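Local coordinates for protein putative O-GlcNAcase nagJ (Clostridium perfringens, PDB 6PV5) that probably removes N-acetylglucosamine residues as a family 84 glycoside hydrolase, this chain being the part with the catalytic barrel and a domain on either side in sequence, at residues Y229-Y238 with F262-I270. Numbering follows the deposited sequence.
Sequences YHREKWREPY and FAISPGLDI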
ATOM      1  N   TYR A 229      14.071  15.574  14.149  1.00 42.35           N
ATOM      2  CA  TYR A 229      13.533  15.303  15.473  1.00 46.88           C
ATOM      3  C   TYR A 229      13.121  13.839  15.599  1.00 51.83           C
ATOM      4  O   TYR A 229      12.702  13.377  16.664  1.00 42.37           O
ATOM      5  CB  TYR A 229      12.367  16.250  15.786  1.00 50.65           C
ATOM      6  CG  TYR A 229      12.832  17.678  15.896  1.00 60.97           C
ATOM      7  CD1 TYR A 229      12.789  18.529  14.800  1.00 64.38           C
ATOM      8  CD2 TYR A 229      13.406  18.151  17.068  1.00 59.57           C
ATOM      9  CE1 TYR A 229      13.265  19.828  14.877  1.00 67.73           C
ATOM     10  CE2 TYR A 229      13.888  19.447  17.161  1.00 65.79           C
ATOM     11  CZ  TYR A 229      13.817  20.287  16.062  1.00 69.69           C
ATOM     12  OH  TYR A 229      14.276  21.569  16.147  1.00 80.91           O
ATOM     13  N   HIS A 230      13.217  13.104  14.492  1.00 50.15           N
ATOM     14  CA  HIS A 230      12.989  11.680  14.592  1.00 45.63           C
ATOM     15  C   HIS A 230      14.341  10.987  14.767  1.00 44.19           C
ATOM     16  O   HIS A 230      14.367   9.833  15.172  1.00 46.88           O
ATOM     17  CB  HIS A 230      12.102  11.182  13.434  1.00 47.98           C
ATOM     18  CG  HIS A 230      12.864  10.331  12.478  1.00 51.94           C
ATOM     19  ND1 HIS A 230      13.915  10.829  11.724  1.00 53.07           N
ATOM     20  CD2 HIS A 230      12.801   9.007  12.223  1.00 51.87           C
ATOM     21  CE1 HIS A 230      14.447   9.851  11.021  1.00 59.05           C
ATOM     22  NE2 HIS A 230      13.779   8.727  11.310  1.00 55.86           N
ATOM     23  N   ARG A 231      15.452  11.702  14.497  1.00 43.95           N
ATOM     24  CA  ARG A 231      16.760  11.072  14.344  1.00 45.49           C
ATOM     25  C   ARG A 231      17.914  11.906  14.909  1.00 49.17           C
ATOM     26  O   ARG A 231      18.444  11.582  15.969  1.00 51.52           O
ATOM     27  CB  ARG A 231      17.051  10.722  12.880  1.00 43.01           C
ATOM     28  CG  ARG A 231      18.275   9.835  12.688  1.00 42.41           C
ATOM     29  CD  ARG A 231      18.652   9.577  11.239  1.00 47.93           C
ATOM     30  NE  ARG A 231      19.926   8.868  11.218  1.00 54.44           N
ATOM     31  CZ  ARG A 231      21.116   9.427  10.998  1.00 60.40           C
ATOM     32  NH1 ARG A 231      22.214   8.687  11.020  1.00 65.19           N
ATOM     33  NH2 ARG A 231      21.209  10.721  10.758  1.00 56.35           N
ATOM     34  N   GLU A 232      18.406  12.894  14.143  1.00 53.58           N
ATOM     35  CA  GLU A 232      19.586  13.643  14.561  1.00 53.93           C
ATOM     36  C   GLU A 232      19.308  14.317  15.905  1.00 53.05           C
ATOM     37  O   GLU A 232      20.155  14.309  16.796  1.00 56.71           O
ATOM     38  CB  GLU A 232      19.974  14.729  13.557  1.00 58.36           C
ATOM     39  CG  GLU A 232      20.952  14.267  12.491  1.00 70.26           C
ATOM     40  CD  GLU A 232      20.315  13.854  11.171  1.00 72.86           C
ATOM     41  OE1 GLU A 232      19.088  13.577  11.152  1.00 61.54           O
ATOM     42  OE2 GLU A 232      21.049  13.813  10.160  1.00 81.21           O
ATOM     43  N   LYS A 233      18.110  14.891  16.031  1.00 48.33           N
ATOM     44  CA  LYS A 233      17.699  15.568  17.247  1.00 50.42           C
ATOM     45  C   LYS A 233      16.622  14.760  17.966  1.00 44.24           C
ATOM     46  O   LYS A 233      15.619  15.328  18.390  1.00 38.92           O
ATOM     47  CB  LYS A 233      17.063  16.910  16.872  1.00 53.37           C
ATOM     48  CG  LYS A 233      17.957  17.906  16.148  1.00 60.65           C
ATOM     49  CD  LYS A 233      17.272  19.254  15.974  1.00 61.43           C
ATOM     50  CE  LYS A 233      17.965  20.154  14.974  1.00 63.44           C
ATOM     51  NZ  LYS A 233      19.256  20.676  15.484  1.00 57.55           N
ATOM     52  N   TRP A 234      16.802  13.435  18.091  1.00 44.84           N
ATOM     53  CA  TRP A 234      15.764  12.600  18.694  1.00 42.71           C
ATOM     54  C   TRP A 234      15.495  12.979  20.150  1.00 40.67           C
ATOM     55  O   TRP A 234      14.390  12.766  20.638  1.00 43.18           O
ATOM     56  CB  TRP A 234      16.085  11.107  18.596  1.00 36.02           C
ATOM     57  CG  TRP A 234      17.336  10.709  19.308  1.00 36.11           C
ATOM     58  CD1 TRP A 234      18.599  10.734  18.801  1.00 36.47           C
ATOM     59  CD2 TRP A 234      17.454  10.217  20.658  1.00 36.32           C
ATOM     60  NE1 TRP A 234      19.494  10.272  19.729  1.00 39.67           N
ATOM     61  CE2 TRP A 234      18.819   9.944  20.879  1.00 36.12           C
ATOM     62  CE3 TRP A 234      16.545   9.981  21.697  1.00 41.15           C
ATOM     63  CZ2 TRP A 234      19.301   9.456  22.094  1.00 38.93           C
ATOM     64  CZ3 TRP A 234      17.019   9.477  22.893  1.00 43.22           C
ATOM     65  CH2 TRP A 234      18.380   9.229  23.090  1.00 39.00           C
ATOM     66  N   ARG A 235      16.509  13.502  20.841  1.00 43.46           N
ATOM     67  CA  ARG A 235      16.345  13.884  22.237  1.00 48.06           C
ATOM     68  C   ARG A 235      15.422  15.096  22.376  1.00 50.95           C
ATOM     69  O   ARG A 235      14.737  15.228  23.387  1.00 50.89           O
ATOM     70  CB  ARG A 235      17.705  14.178  22.870  1.00 43.01           C
ATOM     71  CG  ARG A 235      18.581  12.947  23.024  1.00 41.95           C
ATOM     72  CD  ARG A 235      19.992  13.458  23.199  1.00 42.35           C
ATOM     73  NE  ARG A 235      20.988  12.400  23.305  1.00 46.46           N
ATOM     74  CZ  ARG A 235      21.680  11.906  22.283  1.00 49.83           C
ATOM     75  NH1 ARG A 235      21.484  12.367  21.058  1.00 50.24           N
ATOM     76  NH2 ARG A 235      22.572  10.954  22.492  1.00 47.70           N
ATOM     77  N   GLU A 236      15.383  15.957  21.346  1.00 51.42           N
ATOM     78  CA  GLU A 236      14.755  17.265  21.453  1.00 50.28           C
ATOM     79  C   GLU A 236      13.263  17.176  21.149  1.00 53.35           C
ATOM     80  O   GLU A 236      12.848  16.541  20.184  1.00 56.43           O
ATOM     81  CB  GLU A 236      15.458  18.288  20.561  1.00 51.87           C
ATOM     82  CG  GLU A 236      16.966  18.329  20.744  1.00 53.68           C
ATOM     83  CD  GLU A 236      17.695  19.392  19.928  1.00 62.57           C
ATOM     84  OE1 GLU A 236      17.027  20.365  19.465  1.00 66.42           O
ATOM     85  OE2 GLU A 236      18.931  19.249  19.741  1.00 56.08           O
ATOM     86  N   PRO A 237      12.399  17.810  21.971  1.00 56.14           N
ATOM     87  CA  PRO A 237      10.963  17.852  21.686  1.00 60.39           C
ATOM     88  C   PRO A 237      10.684  18.674  20.428  1.00 58.44           C
ATOM     89  O   PRO A 237      11.561  19.404  19.965  1.00 56.25           O
ATOM     90  CB  PRO A 237      10.384  18.533  22.938  1.00 63.45           C
ATOM     91  CG  PRO A 237      11.535  19.340  23.499  1.00 59.31           C
ATOM     92  CD  PRO A 237      12.757  18.490  23.224  1.00 59.96           C
ATOM     93  N   TYR A 238       9.469  18.548  19.873  1.00 54.22           N
ATOM     94  CA  TYR A 238       9.123  19.353  18.710  1.00 59.76           C
ATOM     95  C   TYR A 238       8.986  20.823  19.100  1.00 62.64           C
ATOM     96  O   TYR A 238       8.230  21.154  20.016  1.00 59.45           O
ATOM     97  CB  TYR A 238       7.875  18.840  17.986  1.00 59.04           C
ATOM     98  CG  TYR A 238       8.170  17.783  16.949  1.00 63.39           C
ATOM     99  CD1 TYR A 238       8.792  18.095  15.745  1.00 56.02           C
ATOM    100  CD2 TYR A 238       7.856  16.454  17.192  1.00 62.42           C
ATOM    101  CE1 TYR A 238       9.075  17.114  14.805  1.00 56.84           C
ATOM    102  CE2 TYR A 238       8.124  15.466  16.261  1.00 58.56           C
ATOM    103  CZ  TYR A 238       8.741  15.795  15.067  1.00 55.62           C
ATOM    104  OH  TYR A 238       9.005  14.795  14.181  1.00 50.77           O
ATOM    105  N   PHE A 262       4.783   7.067  15.760  1.00 33.45           N
ATOM    106  CA  PHE A 262       5.967   7.904  15.696  1.00 30.82           C
ATOM    107  C   PHE A 262       7.222   7.051  15.826  1.00 33.96           C
ATOM    108  O   PHE A 262       7.388   6.328  16.815  1.00 33.79           O
ATOM    109  CB  PHE A 262       5.946   8.986  16.782  1.00 31.89           C
ATOM    110  CG  PHE A 262       7.040  10.006  16.590  1.00 32.49           C
ATOM    111  CD1 PHE A 262       6.793  11.188  15.901  1.00 32.68           C
ATOM    112  CD2 PHE A 262       8.325   9.758  17.024  1.00 29.94           C
ATOM    113  CE1 PHE A 262       7.796  12.119  15.687  1.00 31.75           C
ATOM    114  CE2 PHE A 262       9.326  10.702  16.828  1.00 33.84           C
ATOM    115  CZ  PHE A 262       9.065  11.875  16.147  1.00 30.92           C
ATOM    116  N   ALA A 263       8.135   7.203  14.855  1.00 33.59           N
ATOM    117  CA  ALA A 263       9.361   6.425  14.815  1.00 34.97           C
ATOM    118  C   ALA A 263      10.532   7.275  15.288  1.00 36.95           C
ATOM    119  O   ALA A 263      10.678   8.420  14.864  1.00 42.43           O
ATOM    120  CB  ALA A 263       9.611   5.879  13.419  1.00 34.70           C
ATOM    121  N   ILE A 264      11.387   6.667  16.123  1.00 41.30           N
ATOM    122  CA  ILE A 264      12.592   7.274  16.662  1.00 42.20           C
ATOM    123  C   ILE A 264      13.794   6.442  16.213  1.00 40.55           C
ATOM    124  O   ILE A 264      13.782   5.224  16.365  1.00 40.41           O
ATOM    125  CB  ILE A 264      12.511   7.314  18.205  1.00 44.63           C
ATOM    126  CG1 ILE A 264      11.216   7.973  18.680  1.00 47.71           C
ATOM    127  CG2 ILE A 264      13.726   8.024  18.775  1.00 44.59           C
ATOM    128  CD1 ILE A 264      10.926   7.787  20.150  1.00 48.68           C
ATOM    129  N   SER A 265      14.837   7.106  15.690  1.00 36.88           N
ATOM    130  CA  SER A 265      16.061   6.438  15.279  1.00 40.20           C
ATOM    131  C   SER A 265      17.230   7.010  16.062  1.00 39.00           C
ATOM    132  O   SER A 265      17.948   7.864  15.554  1.00 44.50           O
ATOM    133  CB  SER A 265      16.336   6.545  13.787  1.00 43.12           C
ATOM    134  OG  SER A 265      15.204   6.162  13.034  1.00 42.69           O
ATOM    135  N   PRO A 266      17.459   6.548  17.309  1.00 43.78           N
ATOM    136  CA  PRO A 266      18.486   7.140  18.170  1.00 40.79           C
ATOM    137  C   PRO A 266      19.871   6.565  17.916  1.00 45.43           C
ATOM    138  O   PRO A 266      20.856   7.015  18.502  1.00 42.96           O
ATOM    139  CB  PRO A 266      18.045   6.659  19.557  1.00 42.26           C
ATOM    140  CG  PRO A 266      17.400   5.315  19.303  1.00 42.68           C
ATOM    141  CD  PRO A 266      16.685   5.478  17.972  1.00 41.05           C
ATOM    142  N   GLY A 267      19.919   5.564  17.032  1.00 45.09           N
ATOM    143  CA  GLY A 267      21.064   4.677  16.890  1.00 43.40           C
ATOM    144  C   GLY A 267      22.375   5.378  16.539  1.00 41.52           C
ATOM    145  O   GLY A 267      23.435   4.852  16.853  1.00 47.72           O
ATOM    146  N   LEU A 268      22.314   6.542  15.886  1.00 40.76           N
ATOM    147  CA  LEU A 268      23.533   7.203  15.436  1.00 47.74           C
ATOM    148  C   LEU A 268      24.435   7.648  16.594  1.00 49.36           C
ATOM    149  O   LEU A 268      25.650   7.680  16.421  1.00 47.31           O
ATOM    150  CB  LEU A 268      23.241   8.313  14.409  1.00 49.48           C
ATOM    151  CG  LEU A 268      22.776   9.714  14.841  1.00 54.57           C
ATOM    152  CD1 LEU A 268      21.739   9.746  15.958  1.00 53.89           C
ATOM    153  CD2 LEU A 268      23.924  10.687  15.070  1.00 55.24           C
ATOM    154  N   ASP A 269      23.869   7.969  17.772  1.00 50.09           N
ATOM    155  CA  ASP A 269      24.728   8.481  18.836  1.00 55.02           C
ATOM    156  C   ASP A 269      24.327   8.013  20.238  1.00 58.83           C
ATOM    157  O   ASP A 269      25.039   8.317  21.196  1.00 63.14           O
ATOM    158  CB  ASP A 269      24.870  10.004  18.757  1.00 53.44           C
ATOM    159  CG  ASP A 269      23.619  10.771  19.155  1.00 53.44           C
ATOM    160  OD1 ASP A 269      22.586  10.130  19.476  1.00 51.42           O
ATOM    161  OD2 ASP A 269      23.696  12.007  19.170  1.00 58.23           O
ATOM    162  N   ILE A 270      23.207   7.284  20.366  1.00 55.27           N
ATOM    163  CA  ILE A 270      22.722   6.854  21.669  1.00 54.44           C
ATOM    164  C   ILE A 270      23.845   6.152  22.436  1.00 59.26           C
ATOM    165  O   ILE A 270      24.701   5.481  21.854  1.00 58.59           O
ATOM    166  CB  ILE A 270      21.436   6.007  21.565  1.00 57.22           C
ATOM    167  CG1 ILE A 270      20.767   5.818  22.930  1.00 54.47           C
ATOM    168  CG2 ILE A 270      21.699   4.677  20.868  1.00 58.65           C
ATOM    169  CD1 ILE A 270      19.322   5.371  22.872  1.00 54.78           C
TER
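W234 lies over P266 where two neighbouring parts of the catalytic (β/α)8 barrel meet: residues 229-238 form part of the loop after the second strand, while 262-270 take in the last residues of the third strand and the loop beyond it. P266 CB lies over the face of the indole five-membered ring, 3.7 Å from its centroid, a CH-pi contact; R235 CG lies over the opposite face, toward its rim. The indole reaches the proline because W234 CG stands between its backbone N and carbonyl carbon (chi1 62°). I270 CD1 packs against the far end of the ring, 4.0 Å from W234 CH2. With its chain extended from CG to NE, R235 lays one guanidinium face against W234 CZ2. It forms a salt bridge with D269, NH1 to OD2 at 2.9 Å, with weak, bent hydrogen bonds, while R235 NE pairs with D280 of helix 274-294. The two segments are also joined through their backbones, S265 N donating to H230 O at 2.8 Å, while the H230 ring meets A263 O at its edge and its ND1 bonds to D227 O. At the strand end of the contact, the rings of Y238 and F262 meet rim to rim, planes at 84°, and Y238 OH bonds to D227. With L268 CG over one face of its guanidinium, toward the rim, the side chain of R231 lies about 7 Å from that of D305, the predicted proton donor. D269 OD1 receives W234 NE1 on its syn lone pair, in the indole plane, at 3.1 Å and 174°.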